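PDB 3QH7: CT296 from Chlamydia trachomatis, which is of unknown function but belongs to a family of the cupin clan and is built round an antiparallel beta sheet. Local coordinates for residues Arg58-Arg63 / Val93-Val98; Asp110-Leu115 / Ala145-Phe150; Leu114-Gly119 / Asp135-Gly140. All coordinates share one frame; numbering follows the deposited sequence.

In the fold
Followed from the N terminus, the chain first makes interaction 1, which closes a loop holding helices 66-74 and 77-84 by bringing residues 58-63 against strand 91-98, the outermost strand at that side of the sheet. Interaction 2 opens only afterwards, pairing strand 111-116 with strand 145-151, and interaction 3 lies within its span, starting from the same strand and reaching a loop at 135-140. Interactions 1 and 2 thus follow in series, interactions 2 and 3 nest and overlap at Leu114 and Leu115, of which Leu114 works in both, and none cross. Strand 145-151 joins the first two contacts by bonding to strand 91-98, while Trp139 of interaction 3 touches both Val98 and Ala145.

Interaction 1: residues Arg58-Arg63 / Val93-Val98; sequences RENVHR and VRDLWV
His62 and Asp95 meet through a single carboxylate oxygen, an example of one acceptor fixing both a side chain and the turn that carries it. OD2 of Asp95 takes a hydrogen bond from His62 ND1 at 2.8 Å and a second from the backbone N of His62 at 3.0 Å. The two donors arrive differently: the backbone N is received on the syn lone pair of OD2, whereas ND1 comes from above the carboxylate plane with the oxygen close to the plane of the imidazole. The planes of ring and carboxylate are 82° apart. With CG of His62 set between its backbone N and carbonyl carbon (chi1 71°), the ring folds back beside its own N-H, which brings ND1 and N to the same side of the residue, facing OD2.

Backbone polar groups supply a second set of bonds. Trp97 N donates to Arg58 O at 2.9 Å, and Asn60 N to Asp95 O, also at 2.9 Å and almost straight, although it sits above the carbonyl plane. Between them Glu59 and Leu96 form a lone beta bridge. In this way a loop segment lines the outer edge of strand 91-98, whose other edge pairs with strand 145-151. Asn60 then turns the chain into a short 3-10 segment, and its side-chain OD1 receives Asp95 N at 3.0 Å, an amide oxygen taking a backbone N-H of the strand.

Apolar atoms complete the contact. Leu96 and Glu59 run side by side, with Leu96 CD1 3.4 Å from Glu59 CG; the carboxylate of Glu59 turns instead to the backbone N of Arg56. CG of Arg58 rests 4.1 Å from CE3 of Trp97, whose NE1 bonds to Thr144. Val61 CG1 approaches Trp97 CB at 4.4 Å, and both residues also touch Leu39 of helix 29-42.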
ATOM      1  N   ARG A  58      -8.573  13.322   2.090  1.00 41.70           N
ATOM      2  CA  ARG A  58      -7.871  12.048   2.114  1.00 38.03           C
ATOM      3  C   ARG A  58      -7.547  11.489   0.742  1.00 32.70           C
ATOM      4  O   ARG A  58      -6.908  10.450   0.644  1.00 37.26           O
ATOM      5  CB  ARG A  58      -8.677  11.004   2.880  1.00 46.73           C
ATOM      6  CG  ARG A  58      -8.853  11.321   4.337  1.00 46.49           C
ATOM      7  CD  ARG A  58     -10.095  12.160   4.558  1.00 60.72           C
ATOM      8  NE  ARG A  58     -10.245  12.511   5.964  1.00 67.21           N
ATOM      9  CZ  ARG A  58     -10.487  11.628   6.928  1.00 65.40           C
ATOM     10  NH1 ARG A  58     -10.608  10.340   6.637  1.00 60.47           N
ATOM     11  NH2 ARG A  58     -10.606  12.036   8.183  1.00 62.95           N
ATOM     12  N   GLU A  59      -7.971  12.155  -0.320  1.00 28.46           N
ATOM     13  CA  GLU A  59      -7.704  11.626  -1.651  1.00 32.25           C
ATOM     14  C   GLU A  59      -6.425  12.200  -2.244  1.00 31.07           C
ATOM     15  O   GLU A  59      -6.189  13.403  -2.215  1.00 31.23           O
ATOM     16  CB  GLU A  59      -8.882  11.883  -2.585  1.00 35.04           C
ATOM     17  CG  GLU A  59     -10.209  11.359  -2.053  1.00 46.70           C
ATOM     18  CD  GLU A  59     -11.389  11.841  -2.871  1.00 55.06           C
ATOM     19  OE1 GLU A  59     -11.859  12.974  -2.630  1.00 50.68           O
ATOM     20  OE2 GLU A  59     -11.840  11.087  -3.760  1.00 54.38           O
ATOM     21  N   ASN A  60      -5.599  11.318  -2.785  1.00 31.58           N
ATOM     22  CA  ASN A  60      -4.355  11.717  -3.418  1.00 32.55           C
ATOM     23  C   ASN A  60      -3.497  12.591  -2.510  1.00 32.87           C
ATOM     24  O   ASN A  60      -3.082  13.693  -2.871  1.00 31.67           O
ATOM     25  CB  ASN A  60      -4.661  12.415  -4.729  1.00 30.36           C
ATOM     26  CG  ASN A  60      -5.426  11.527  -5.672  1.00 36.95           C
ATOM     27  OD1 ASN A  60      -5.137  10.330  -5.777  1.00 32.54           O
ATOM     28  ND2 ASN A  60      -6.428  12.090  -6.346  1.00 33.70           N
ATOM     29  N   VAL A  61      -3.233  12.088  -1.317  1.00 31.72           N
ATOM     30  CA  VAL A  61      -2.338  12.775  -0.408  1.00 35.59           C
ATOM     31  C   VAL A  61      -0.923  12.875  -0.979  1.00 29.15           C
ATOM     32  O   VAL A  61      -0.143  13.691  -0.524  1.00 37.12           O
ATOM     33  CB  VAL A  61      -2.316  12.097   0.972  1.00 35.77           C
ATOM     34  CG1 VAL A  61      -3.499  12.579   1.804  1.00 33.04           C
ATOM     35  CG2 VAL A  61      -2.317  10.572   0.837  1.00 28.26           C
ATOM     36  N   HIS A  62      -0.600  12.076  -1.991  1.00 27.30           N
ATOM     37  CA  HIS A  62       0.734  12.123  -2.582  1.00 27.39           C
ATOM     38  C   HIS A  62       0.988  13.407  -3.353  1.00 34.45           C
ATOM     39  O   HIS A  62       2.130  13.725  -3.678  1.00 34.13           O
ATOM     40  CB  HIS A  62       0.976  10.928  -3.503  1.00 30.14           C
ATOM     41  CG  HIS A  62       0.205  10.972  -4.787  1.00 35.45           C
ATOM     42  ND1 HIS A  62      -1.087  10.499  -4.901  1.00 32.99           N
ATOM     43  CD2 HIS A  62       0.557  11.399  -6.023  1.00 33.51           C
ATOM     44  CE1 HIS A  62      -1.501  10.649  -6.145  1.00 31.40           C
ATOM     45  NE2 HIS A  62      -0.524  11.195  -6.846  1.00 39.79           N
ATOM     46  N   ARG A  63      -0.077  14.136  -3.658  1.00 37.78           N
ATOM     47  CA  ARG A  63       0.052  15.393  -4.380  1.00 31.54           C
ATOM     48  C   ARG A  63       0.340  16.541  -3.412  1.00 35.64           C
ATOM     49  O   ARG A  63       0.576  17.681  -3.829  1.00 34.68           O
ATOM     50  CB  ARG A  63      -1.206  15.661  -5.214  1.00 32.17           C
ATOM     51  CG  ARG A  63      -1.322  14.771  -6.454  1.00 35.91           C
ATOM     52  CD  ARG A  63      -2.589  15.058  -7.275  1.00 36.72           C
ATOM     53  NE  ARG A  63      -2.666  16.430  -7.800  1.00 39.76           N
ATOM     54  CZ  ARG A  63      -2.162  16.840  -8.969  1.00 40.56           C
ATOM     55  NH1 ARG A  63      -1.511  16.002  -9.765  1.00 35.79           N
ATOM     56  NH2 ARG A  63      -2.305  18.108  -9.347  1.00 39.75           N
ATOM     57  N   VAL A  93      -1.158   6.160  -9.586  1.00 21.65           N
ATOM     58  CA  VAL A  93      -2.072   7.111 -10.220  1.00 19.56           C
ATOM     59  C   VAL A  93      -3.066   7.722  -9.247  1.00 20.40           C
ATOM     60  O   VAL A  93      -3.652   8.756  -9.530  1.00 25.27           O
ATOM     61  CB  VAL A  93      -2.874   6.469 -11.388  1.00 24.35           C
ATOM     62  CG1 VAL A  93      -1.926   5.980 -12.480  1.00 20.69           C
ATOM     63  CG2 VAL A  93      -3.789   5.329 -10.884  1.00 21.11           C
ATOM     64  N   ARG A  94      -3.273   7.078  -8.109  1.00 23.64           N
ATOM     65  CA  ARG A  94      -4.250   7.558  -7.139  1.00 26.32           C
ATOM     66  C   ARG A  94      -3.900   6.985  -5.792  1.00 21.54           C
ATOM     67  O   ARG A  94      -3.171   6.001  -5.717  1.00 19.01           O
ATOM     68  CB  ARG A  94      -5.670   7.112  -7.511  1.00 23.86           C
ATOM     69  CG  ARG A  94      -6.236   7.778  -8.750  1.00 31.27           C
ATOM     70  CD  ARG A  94      -7.651   7.291  -9.055  1.00 25.14           C
ATOM     71  NE  ARG A  94      -7.685   5.879  -9.432  1.00 23.41           N
ATOM     72  CZ  ARG A  94      -7.416   5.409 -10.651  1.00 25.92           C
ATOM     73  NH1 ARG A  94      -7.067   6.224 -11.638  1.00 21.71           N
ATOM     74  NH2 ARG A  94      -7.485   4.106 -10.884  1.00 26.38           N
ATOM     75  N   ASP A  95      -4.420   7.595  -4.732  1.00 25.08           N
ATOM     76  CA  ASP A  95      -4.302   7.028  -3.392  1.00 30.59           C
ATOM     77  C   ASP A  95      -5.415   7.526  -2.476  1.00 29.36           C
ATOM     78  O   ASP A  95      -6.166   8.436  -2.823  1.00 26.66           O
ATOM     79  CB  ASP A  95      -2.932   7.341  -2.779  1.00 26.06           C
ATOM     80  CG  ASP A  95      -2.805   8.788  -2.329  1.00 39.42           C
ATOM     81  OD1 ASP A  95      -3.830   9.383  -1.918  1.00 38.34           O
ATOM     82  OD2 ASP A  95      -1.672   9.327  -2.375  1.00 37.23           O
ATOM     83  N   LEU A  96      -5.522   6.917  -1.305  1.00 31.62           N
ATOM     84  CA  LEU A  96      -6.498   7.347  -0.319  1.00 32.92           C
ATOM     85  C   LEU A  96      -5.964   7.036   1.061  1.00 33.56           C
ATOM     86  O   LEU A  96      -5.535   5.927   1.337  1.00 27.04           O
ATOM     87  CB  LEU A  96      -7.843   6.645  -0.524  1.00 28.36           C
ATOM     88  CG  LEU A  96      -9.040   7.208   0.256  1.00 37.88           C
ATOM     89  CD1 LEU A  96      -9.418   8.610  -0.197  1.00 39.48           C
ATOM     90  CD2 LEU A  96     -10.237   6.295   0.109  1.00 34.22           C
ATOM     91  N   TRP A  97      -5.973   8.038   1.922  1.00 31.45           N
ATOM     92  CA  TRP A  97      -5.705   7.817   3.311  1.00 26.83           C
ATOM     93  C   TRP A  97      -6.997   7.401   4.005  1.00 33.14           C
ATOM     94  O   TRP A  97      -7.903   8.218   4.147  1.00 42.59           O
ATOM     95  CB  TRP A  97      -5.185   9.099   3.915  1.00 33.03           C
ATOM     96  CG  TRP A  97      -4.755   8.909   5.289  1.00 32.08           C
ATOM     97  CD1 TRP A  97      -4.204   7.786   5.822  1.00 32.11           C
ATOM     98  CD2 TRP A  97      -4.861   9.851   6.342  1.00 31.43           C
ATOM     99  NE1 TRP A  97      -3.946   7.974   7.150  1.00 32.47           N
ATOM    100  CE2 TRP A  97      -4.341   9.238   7.499  1.00 33.30           C
ATOM    101  CE3 TRP A  97      -5.336  11.162   6.424  1.00 31.64           C
ATOM    102  CZ2 TRP A  97      -4.280   9.890   8.721  1.00 37.73           C
ATOM    103  CZ3 TRP A  97      -5.283  11.806   7.636  1.00 36.55           C
ATOM    104  CH2 TRP A  97      -4.755  11.171   8.773  1.00 42.84           C
ATOM    105  N   VAL A  98      -7.093   6.139   4.419  1.00 33.61           N
ATOM    106  CA  VAL A  98      -8.301   5.642   5.090  1.00 30.21           C
ATOM    107  C   VAL A  98      -8.085   5.361   6.576  1.00 35.87           C
ATOM    108  O   VAL A  98      -6.982   5.025   7.006  1.00 30.88           O
ATOM    109  CB  VAL A  98      -8.848   4.355   4.423  1.00 26.54           C
ATOM    110  CG1 VAL A  98      -9.121   4.592   2.948  1.00 29.87           C
ATOM    111  CG2 VAL A  98      -7.891   3.197   4.608  1.00 28.30           C
TER

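Interaction 2: residues Asp110-Leu115 / Ala145-Phe150; sequences DCSVLL and AIILRF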
ATOM      1  N   ASP A 110      -4.543  -1.818 -12.280  1.00 29.04           N
ATOM      2  CA  ASP A 110      -3.872  -3.108 -12.389  1.00 32.34           C
ATOM      3  C   ASP A 110      -3.694  -3.757 -11.027  1.00 29.16           C
ATOM      4  O   ASP A 110      -4.045  -4.918 -10.839  1.00 32.06           O
ATOM      5  CB  ASP A 110      -2.506  -2.948 -13.046  1.00 33.80           C
ATOM      6  CG  ASP A 110      -2.606  -2.682 -14.522  1.00 37.59           C
ATOM      7  OD1 ASP A 110      -3.158  -1.623 -14.900  1.00 34.87           O
ATOM      8  OD2 ASP A 110      -2.129  -3.532 -15.301  1.00 36.89           O
ATOM      9  N   CYS A 111      -3.144  -3.001 -10.084  1.00 24.82           N
ATOM     10  CA  CYS A 111      -2.831  -3.530  -8.759  1.00 27.20           C
ATOM     11  C   CYS A 111      -2.930  -2.434  -7.715  1.00 24.34           C
ATOM     12  O   CYS A 111      -2.494  -1.308  -7.933  1.00 29.26           O
ATOM     13  CB  CYS A 111      -1.416  -4.120  -8.732  1.00 25.77           C
ATOM     14  SG  CYS A 111      -0.980  -5.063  -7.220  1.00 25.27           S
ATOM     15  N   SER A 112      -3.522  -2.768  -6.582  1.00 20.18           N
ATOM     16  CA  SER A 112      -3.508  -1.888  -5.433  1.00 21.82           C
ATOM     17  C   SER A 112      -2.603  -2.473  -4.364  1.00 24.20           C
ATOM     18  O   SER A 112      -2.341  -3.682  -4.335  1.00 24.45           O
ATOM     19  CB  SER A 112      -4.911  -1.727  -4.861  1.00 22.23           C
ATOM     20  OG  SER A 112      -5.794  -1.203  -5.821  1.00 25.17           O
ATOM     21  N   VAL A 113      -2.136  -1.608  -3.479  1.00 18.11           N
ATOM     22  CA  VAL A 113      -1.401  -2.035  -2.313  1.00 18.49           C
ATOM     23  C   VAL A 113      -1.962  -1.283  -1.135  1.00 24.76           C
ATOM     24  O   VAL A 113      -1.954  -0.062  -1.131  1.00 25.36           O
ATOM     25  CB  VAL A 113       0.085  -1.693  -2.413  1.00 16.43           C
ATOM     26  CG1 VAL A 113       0.804  -2.180  -1.179  1.00 19.35           C
ATOM     27  CG2 VAL A 113       0.682  -2.312  -3.652  1.00 18.85           C
ATOM     28  N   LEU A 114      -2.479  -1.992  -0.144  1.00 19.94           N
ATOM     29  CA  LEU A 114      -2.835  -1.339   1.096  1.00 22.56           C
ATOM     30  C   LEU A 114      -1.611  -1.345   1.999  1.00 25.92           C
ATOM     31  O   LEU A 114      -0.940  -2.349   2.143  1.00 22.34           O
ATOM     32  CB  LEU A 114      -4.028  -2.015   1.768  1.00 21.33           C
ATOM     33  CG  LEU A 114      -4.365  -1.418   3.137  1.00 28.74           C
ATOM     34  CD1 LEU A 114      -5.846  -1.293   3.344  1.00 33.58           C
ATOM     35  CD2 LEU A 114      -3.735  -2.239   4.250  1.00 33.26           C
ATOM     36  N   LEU A 115      -1.316  -0.202   2.593  1.00 29.96           N
ATOM     37  CA  LEU A 115      -0.155  -0.079   3.448  1.00 26.60           C
ATOM     38  C   LEU A 115      -0.619   0.432   4.792  1.00 24.72           C
ATOM     39  O   LEU A 115      -1.208   1.501   4.883  1.00 26.28           O
ATOM     40  CB  LEU A 115       0.839   0.897   2.824  1.00 26.71           C
ATOM     41  CG  LEU A 115       2.218   0.928   3.475  1.00 28.99           C
ATOM     42  CD1 LEU A 115       2.864  -0.444   3.366  1.00 23.82           C
ATOM     43  CD2 LEU A 115       3.085   2.021   2.833  1.00 19.13           C
ATOM     44  N   ALA A 145      -4.481   3.700   7.469  1.00 30.20           N
ATOM     45  CA  ALA A 145      -3.697   3.103   6.414  1.00 28.50           C
ATOM     46  C   ALA A 145      -3.862   3.967   5.182  1.00 30.54           C
ATOM     47  O   ALA A 145      -4.639   4.921   5.176  1.00 31.90           O
ATOM     48  CB  ALA A 145      -4.162   1.684   6.144  1.00 27.39           C
ATOM     49  N   ILE A 146      -3.119   3.639   4.141  1.00 25.32           N
ATOM     50  CA  ILE A 146      -3.221   4.363   2.893  1.00 24.09           C
ATOM     51  C   ILE A 146      -3.301   3.347   1.770  1.00 26.10           C
ATOM     52  O   ILE A 146      -2.581   2.348   1.761  1.00 27.34           O
ATOM     53  CB  ILE A 146      -2.043   5.342   2.692  1.00 24.09           C
ATOM     54  CG1 ILE A 146      -2.181   6.074   1.366  1.00 26.11           C
ATOM     55  CG2 ILE A 146      -0.712   4.615   2.729  1.00 27.63           C
ATOM     56  CD1 ILE A 146      -1.178   7.180   1.183  1.00 30.98           C
ATOM     57  N   ILE A 147      -4.220   3.573   0.843  1.00 27.38           N
ATOM     58  CA  ILE A 147      -4.408   2.648  -0.252  1.00 26.67           C
ATOM     59  C   ILE A 147      -3.807   3.273  -1.496  1.00 21.99           C
ATOM     60  O   ILE A 147      -4.054   4.433  -1.787  1.00 24.70           O
ATOM     61  CB  ILE A 147      -5.907   2.248  -0.429  1.00 30.02           C
ATOM     62  CG1 ILE A 147      -6.099   1.490  -1.737  1.00 31.23           C
ATOM     63  CG2 ILE A 147      -6.835   3.453  -0.387  1.00 29.16           C
ATOM     64  CD1 ILE A 147      -5.506   0.107  -1.704  1.00 30.08           C
ATOM     65  N   LEU A 148      -2.993   2.495  -2.204  1.00 25.60           N
ATOM     66  CA  LEU A 148      -2.239   2.978  -3.356  1.00 23.52           C
ATOM     67  C   LEU A 148      -2.677   2.263  -4.632  1.00 23.60           C
ATOM     68  O   LEU A 148      -2.614   1.043  -4.710  1.00 24.84           O
ATOM     69  CB  LEU A 148      -0.744   2.733  -3.139  1.00 22.32           C
ATOM     70  CG  LEU A 148      -0.146   3.173  -1.799  1.00 22.39           C
ATOM     71  CD1 LEU A 148       1.287   2.669  -1.660  1.00 21.01           C
ATOM     72  CD2 LEU A 148      -0.205   4.687  -1.647  1.00 22.16           C
ATOM     73  N   ARG A 149      -3.100   3.027  -5.634  1.00 21.61           N
ATOM     74  CA  ARG A 149      -3.526   2.459  -6.907  1.00 18.69           C
ATOM     75  C   ARG A 149      -2.439   2.569  -7.973  1.00 16.50           C
ATOM     76  O   ARG A 149      -1.996   3.656  -8.304  1.00 19.94           O
ATOM     77  CB  ARG A 149      -4.786   3.170  -7.411  1.00 22.69           C
ATOM     78  CG  ARG A 149      -5.859   3.385  -6.367  1.00 17.27           C
ATOM     79  CD  ARG A 149      -6.383   2.081  -5.832  1.00 20.70           C
ATOM     80  NE  ARG A 149      -7.528   2.294  -4.955  1.00 20.99           N
ATOM     81  CZ  ARG A 149      -8.343   1.326  -4.551  1.00 25.24           C
ATOM     82  NH1 ARG A 149      -8.140   0.080  -4.948  1.00 23.46           N
ATOM     83  NH2 ARG A 149      -9.364   1.606  -3.753  1.00 26.23           N
ATOM     84  N   PHE A 150      -2.041   1.433  -8.527  1.00 21.51           N
ATOM     85  CA  PHE A 150      -1.005   1.388  -9.548  1.00 23.49           C
ATOM     86  C   PHE A 150      -1.591   0.959 -10.885  1.00 26.11           C
ATOM     87  O   PHE A 150      -2.292  -0.042 -10.970  1.00 25.77           O
ATOM     88  CB  PHE A 150       0.101   0.409  -9.138  1.00 20.30           C
ATOM     89  CG  PHE A 150       0.846   0.817  -7.896  1.00 20.99           C
ATOM     90  CD1 PHE A 150       1.947   1.647  -7.976  1.00 24.87           C
ATOM     91  CD2 PHE A 150       0.452   0.363  -6.656  1.00 21.98           C
ATOM     92  CE1 PHE A 150       2.637   2.019  -6.844  1.00 23.01           C
ATOM     93  CE2 PHE A 150       1.140   0.728  -5.520  1.00 27.90           C
ATOM     94  CZ  PHE A 150       2.233   1.564  -5.615  1.00 23.01           C
TER
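Opposite the single residue Phe150 stand two, Asp110 and Cys111, which makes a classic beta bulge at the start of the antiparallel ladder. Asp110 directs its carboxylate to a salt bridge with Arg87, while Cys111 gives its N to Phe150 O at 3.2 Å and accepts Phe150 N on its own O at 2.8 Å. That carbonyl oxygen also lies at the edge of the Phe150 ring, in its plane.

Ser112 turns to the opposite face of the sheet, where its OG accepts Arg149 NH1 at 2.8 Å. The arginine bends at chi2 (-63°) to reach it, and CG1 of Ile147 lies 3.5 Å above the centre of the guanidinium plane. Val113 returns to the Phe150 face and sets CG2 3.6 Å from CE2 of that ring; its backbone exchanges two hydrogen bonds with Leu148. CD1 of Ile147 lies 3.7 Å from Ser112 CB and reaches Leu114 CB at a looser 4.3 Å. At Leu115 a last reciprocal pair of backbone bonds joins Ile146, and CB stands 4.0 Å from Ile146 CG2.

Leu115, Leu148 and Phe150 touch helix 66-74. The other face buries a cationic group with a hydroxyl as its clear partner in this ladder; a weak bond to Leu105 O adds a polar partner, and a long, weak ion pair with Asp107 may partly offset the charge.

Interaction 3: residues Leu114-Gly119 / Asp135-Gly140; sequences LLCLSG and DVFDWG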
ATOM      1  N   LEU A 114      -2.479  -1.992  -0.144  1.00 19.94           N
ATOM      2  CA  LEU A 114      -2.835  -1.339   1.096  1.00 22.56           C
ATOM      3  C   LEU A 114      -1.611  -1.345   1.999  1.00 25.92           C
ATOM      4  O   LEU A 114      -0.940  -2.349   2.143  1.00 22.34           O
ATOM      5  CB  LEU A 114      -4.028  -2.015   1.768  1.00 21.33           C
ATOM      6  CG  LEU A 114      -4.365  -1.418   3.137  1.00 28.74           C
ATOM      7  CD1 LEU A 114      -5.846  -1.293   3.344  1.00 33.58           C
ATOM      8  CD2 LEU A 114      -3.735  -2.239   4.250  1.00 33.26           C
ATOM      9  N   LEU A 115      -1.316  -0.202   2.593  1.00 29.96           N
ATOM     10  CA  LEU A 115      -0.155  -0.079   3.448  1.00 26.60           C
ATOM     11  C   LEU A 115      -0.619   0.432   4.792  1.00 24.72           C
ATOM     12  O   LEU A 115      -1.208   1.501   4.883  1.00 26.28           O
ATOM     13  CB  LEU A 115       0.839   0.897   2.824  1.00 26.71           C
ATOM     14  CG  LEU A 115       2.218   0.928   3.475  1.00 28.99           C
ATOM     15  CD1 LEU A 115       2.864  -0.444   3.366  1.00 23.82           C
ATOM     16  CD2 LEU A 115       3.085   2.021   2.833  1.00 19.13           C
ATOM     17  N   CYS A 116      -0.372  -0.338   5.840  1.00 24.60           N
ATOM     18  CA  CYS A 116      -0.764   0.087   7.167  1.00 30.89           C
ATOM     19  C   CYS A 116       0.258   1.067   7.729  1.00 32.12           C
ATOM     20  O   CYS A 116       1.460   0.825   7.666  1.00 36.11           O
ATOM     21  CB  CYS A 116      -0.910  -1.112   8.090  1.00 34.50           C
ATOM     22  SG  CYS A 116      -1.593  -0.660   9.677  1.00 38.08           S
ATOM     23  N   LEU A 117      -0.218   2.178   8.278  1.00 34.01           N
ATOM     24  CA  LEU A 117       0.690   3.236   8.708  1.00 38.85           C
ATOM     25  C   LEU A 117       1.027   3.171  10.189  1.00 36.26           C
ATOM     26  O   LEU A 117       2.113   3.566  10.584  1.00 37.76           O
ATOM     27  CB  LEU A 117       0.116   4.613   8.356  1.00 31.47           C
ATOM     28  CG  LEU A 117       0.006   4.859   6.851  1.00 32.35           C
ATOM     29  CD1 LEU A 117      -0.532   6.249   6.555  1.00 31.90           C
ATOM     30  CD2 LEU A 117       1.354   4.644   6.169  1.00 29.56           C
ATOM     31  N   SER A 118       0.106   2.666  11.003  1.00 40.61           N
ATOM     32  CA  SER A 118       0.301   2.669  12.448  1.00 43.16           C
ATOM     33  C   SER A 118      -0.241   1.412  13.104  1.00 47.84           C
ATOM     34  O   SER A 118      -0.974   0.641  12.484  1.00 42.79           O
ATOM     35  CB  SER A 118      -0.406   3.867  13.065  1.00 45.54           C
ATOM     36  OG  SER A 118      -1.813   3.694  13.005  1.00 49.13           O
ATOM     37  N   GLY A 119       0.117   1.232  14.373  1.00 49.14           N
ATOM     38  CA  GLY A 119      -0.390   0.134  15.171  1.00 37.95           C
ATOM     39  C   GLY A 119       0.505  -1.085  15.109  1.00 44.77           C
ATOM     40  O   GLY A 119       1.614  -1.030  14.577  1.00 44.73           O
ATOM     41  N   ASP A 135     -11.567 -10.473   4.569  1.00 43.25           N
ATOM     42  CA  ASP A 135     -11.014 -11.091   5.772  1.00 47.46           C
ATOM     43  C   ASP A 135      -9.522 -11.406   5.728  1.00 43.73           C
ATOM     44  O   ASP A 135      -9.082 -12.355   6.369  1.00 50.02           O
ATOM     45  CB  ASP A 135     -11.775 -12.379   6.075  1.00 51.98           C
ATOM     46  CG  ASP A 135     -13.199 -12.116   6.516  1.00 63.30           C
ATOM     47  OD1 ASP A 135     -13.394 -11.823   7.718  1.00 57.76           O
ATOM     48  OD2 ASP A 135     -14.114 -12.197   5.662  1.00 55.29           O
ATOM     49  N   VAL A 136      -8.743 -10.615   5.001  1.00 40.37           N
ATOM     50  CA  VAL A 136      -7.302 -10.844   4.940  1.00 39.27           C
ATOM     51  C   VAL A 136      -6.542  -9.909   5.885  1.00 35.19           C
ATOM     52  O   VAL A 136      -5.599 -10.317   6.558  1.00 35.12           O
ATOM     53  CB  VAL A 136      -6.760 -10.680   3.503  1.00 36.41           C
ATOM     54  CG1 VAL A 136      -5.252 -10.767   3.494  1.00 31.57           C
ATOM     55  CG2 VAL A 136      -7.344 -11.740   2.595  1.00 31.49           C
ATOM     56  N   PHE A 137      -6.949  -8.653   5.954  1.00 35.81           N
ATOM     57  CA  PHE A 137      -6.199  -7.703   6.756  1.00 36.88           C
ATOM     58  C   PHE A 137      -7.075  -6.620   7.368  1.00 36.02           C
ATOM     59  O   PHE A 137      -7.947  -6.059   6.704  1.00 38.02           O
ATOM     60  CB  PHE A 137      -5.089  -7.066   5.913  1.00 29.91           C
ATOM     61  CG  PHE A 137      -4.170  -6.183   6.702  1.00 31.52           C
ATOM     62  CD1 PHE A 137      -3.235  -6.732   7.560  1.00 29.56           C
ATOM     63  CD2 PHE A 137      -4.249  -4.800   6.598  1.00 38.91           C
ATOM     64  CE1 PHE A 137      -2.389  -5.921   8.299  1.00 40.16           C
ATOM     65  CE2 PHE A 137      -3.409  -3.980   7.337  1.00 40.33           C
ATOM     66  CZ  PHE A 137      -2.475  -4.541   8.189  1.00 39.47           C
ATOM     67  N   ASP A 138      -6.850  -6.336   8.644  1.00 29.70           N
ATOM     68  CA  ASP A 138      -7.501  -5.198   9.268  1.00 37.03           C
ATOM     69  C   ASP A 138      -6.647  -4.631  10.388  1.00 39.88           C
ATOM     70  O   ASP A 138      -5.727  -5.286  10.886  1.00 45.44           O
ATOM     71  CB  ASP A 138      -8.890  -5.572   9.784  1.00 47.71           C
ATOM     72  CG  ASP A 138      -9.922  -4.474   9.533  1.00 49.78           C
ATOM     73  OD1 ASP A 138      -9.546  -3.285   9.419  1.00 53.51           O
ATOM     74  OD2 ASP A 138     -11.119  -4.798   9.447  1.00 53.51           O
ATOM     75  N   TRP A 139      -6.961  -3.401  10.775  1.00 38.89           N
ATOM     76  CA  TRP A 139      -6.140  -2.654  11.721  1.00 45.74           C
ATOM     77  C   TRP A 139      -7.019  -1.969  12.763  1.00 45.29           C
ATOM     78  O   TRP A 139      -8.148  -1.577  12.469  1.00 45.58           O
ATOM     79  CB  TRP A 139      -5.300  -1.619  10.966  1.00 41.81           C
ATOM     80  CG  TRP A 139      -6.124  -0.634  10.180  1.00 37.55           C
ATOM     81  CD1 TRP A 139      -6.587   0.570  10.613  1.00 41.02           C
ATOM     82  CD2 TRP A 139      -6.577  -0.773   8.827  1.00 36.19           C
ATOM     83  NE1 TRP A 139      -7.302   1.189   9.622  1.00 44.41           N
ATOM     84  CE2 TRP A 139      -7.311   0.387   8.512  1.00 38.49           C
ATOM     85  CE3 TRP A 139      -6.439  -1.766   7.853  1.00 41.05           C
ATOM     86  CZ2 TRP A 139      -7.905   0.583   7.267  1.00 37.19           C
ATOM     87  CZ3 TRP A 139      -7.032  -1.572   6.619  1.00 39.40           C
ATOM     88  CH2 TRP A 139      -7.756  -0.407   6.337  1.00 37.33           C
ATOM     89  N   GLY A 140      -6.496  -1.829  13.979  1.00 50.41           N
ATOM     90  CA  GLY A 140      -7.249  -1.257  15.084  1.00 51.14           C
ATOM     91  C   GLY A 140      -7.989   0.023  14.738  1.00 49.69           C
ATOM     92  O   GLY A 140      -7.650   0.713  13.781  1.00 52.85           O
TER
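Leu114 forks between two aromatic rings, Phe137 and Trp139. The example is of a loop folded over one face of an antiparallel sheet: Leu114 and Cys116, alternate residues of strand 111-116, present their side chains on the same face, and the loop between strands 125-128 and 145-151 answers with alternate aromatic residues of its own. No hydrogen bond crosses between the two segments.

The apolar contacts divide by branch. CD2 of Leu114 approaches Phe137 at CD2, 3.5 Å away, and CD1 meets the six-membered ring of Trp139 at CZ3, likewise 3.5 Å away. Both approaches are oblique. With CG anti to the backbone N (chi1 175°) the leucine extends to the loop, and the turn about chi2 (139°) gives one methyl to each ring. Farther along the strand, CB of Cys116 lies at the edge of the Phe137 ring, near its plane, 3.8 Å from CZ. Leu22 also touches Phe137, whose side chain thus meets both strand 111-116 and the edge strand 20-23.

Sulfur provides the second kind of contact. Cys116 SG comes within 4.0 Å of Trp139 CB. It stands at the edge of Phe137, 5.5 Å from the ring centroid, and obliquely to the five-membered ring of Trp139, 5.2 Å from its centroid.

Polar bonds act within the loop or beyond the contact. NE1 of Trp139 donates to Gln99 O, which helps to fix the rotation of the indole. At the other end of the residue, Trp139 N donates to Asp138 OD1 at 2.9 Å, and that same oxygen sits 3.8 Å above the plane of the Trp139 ring, displaced from the ring's centre.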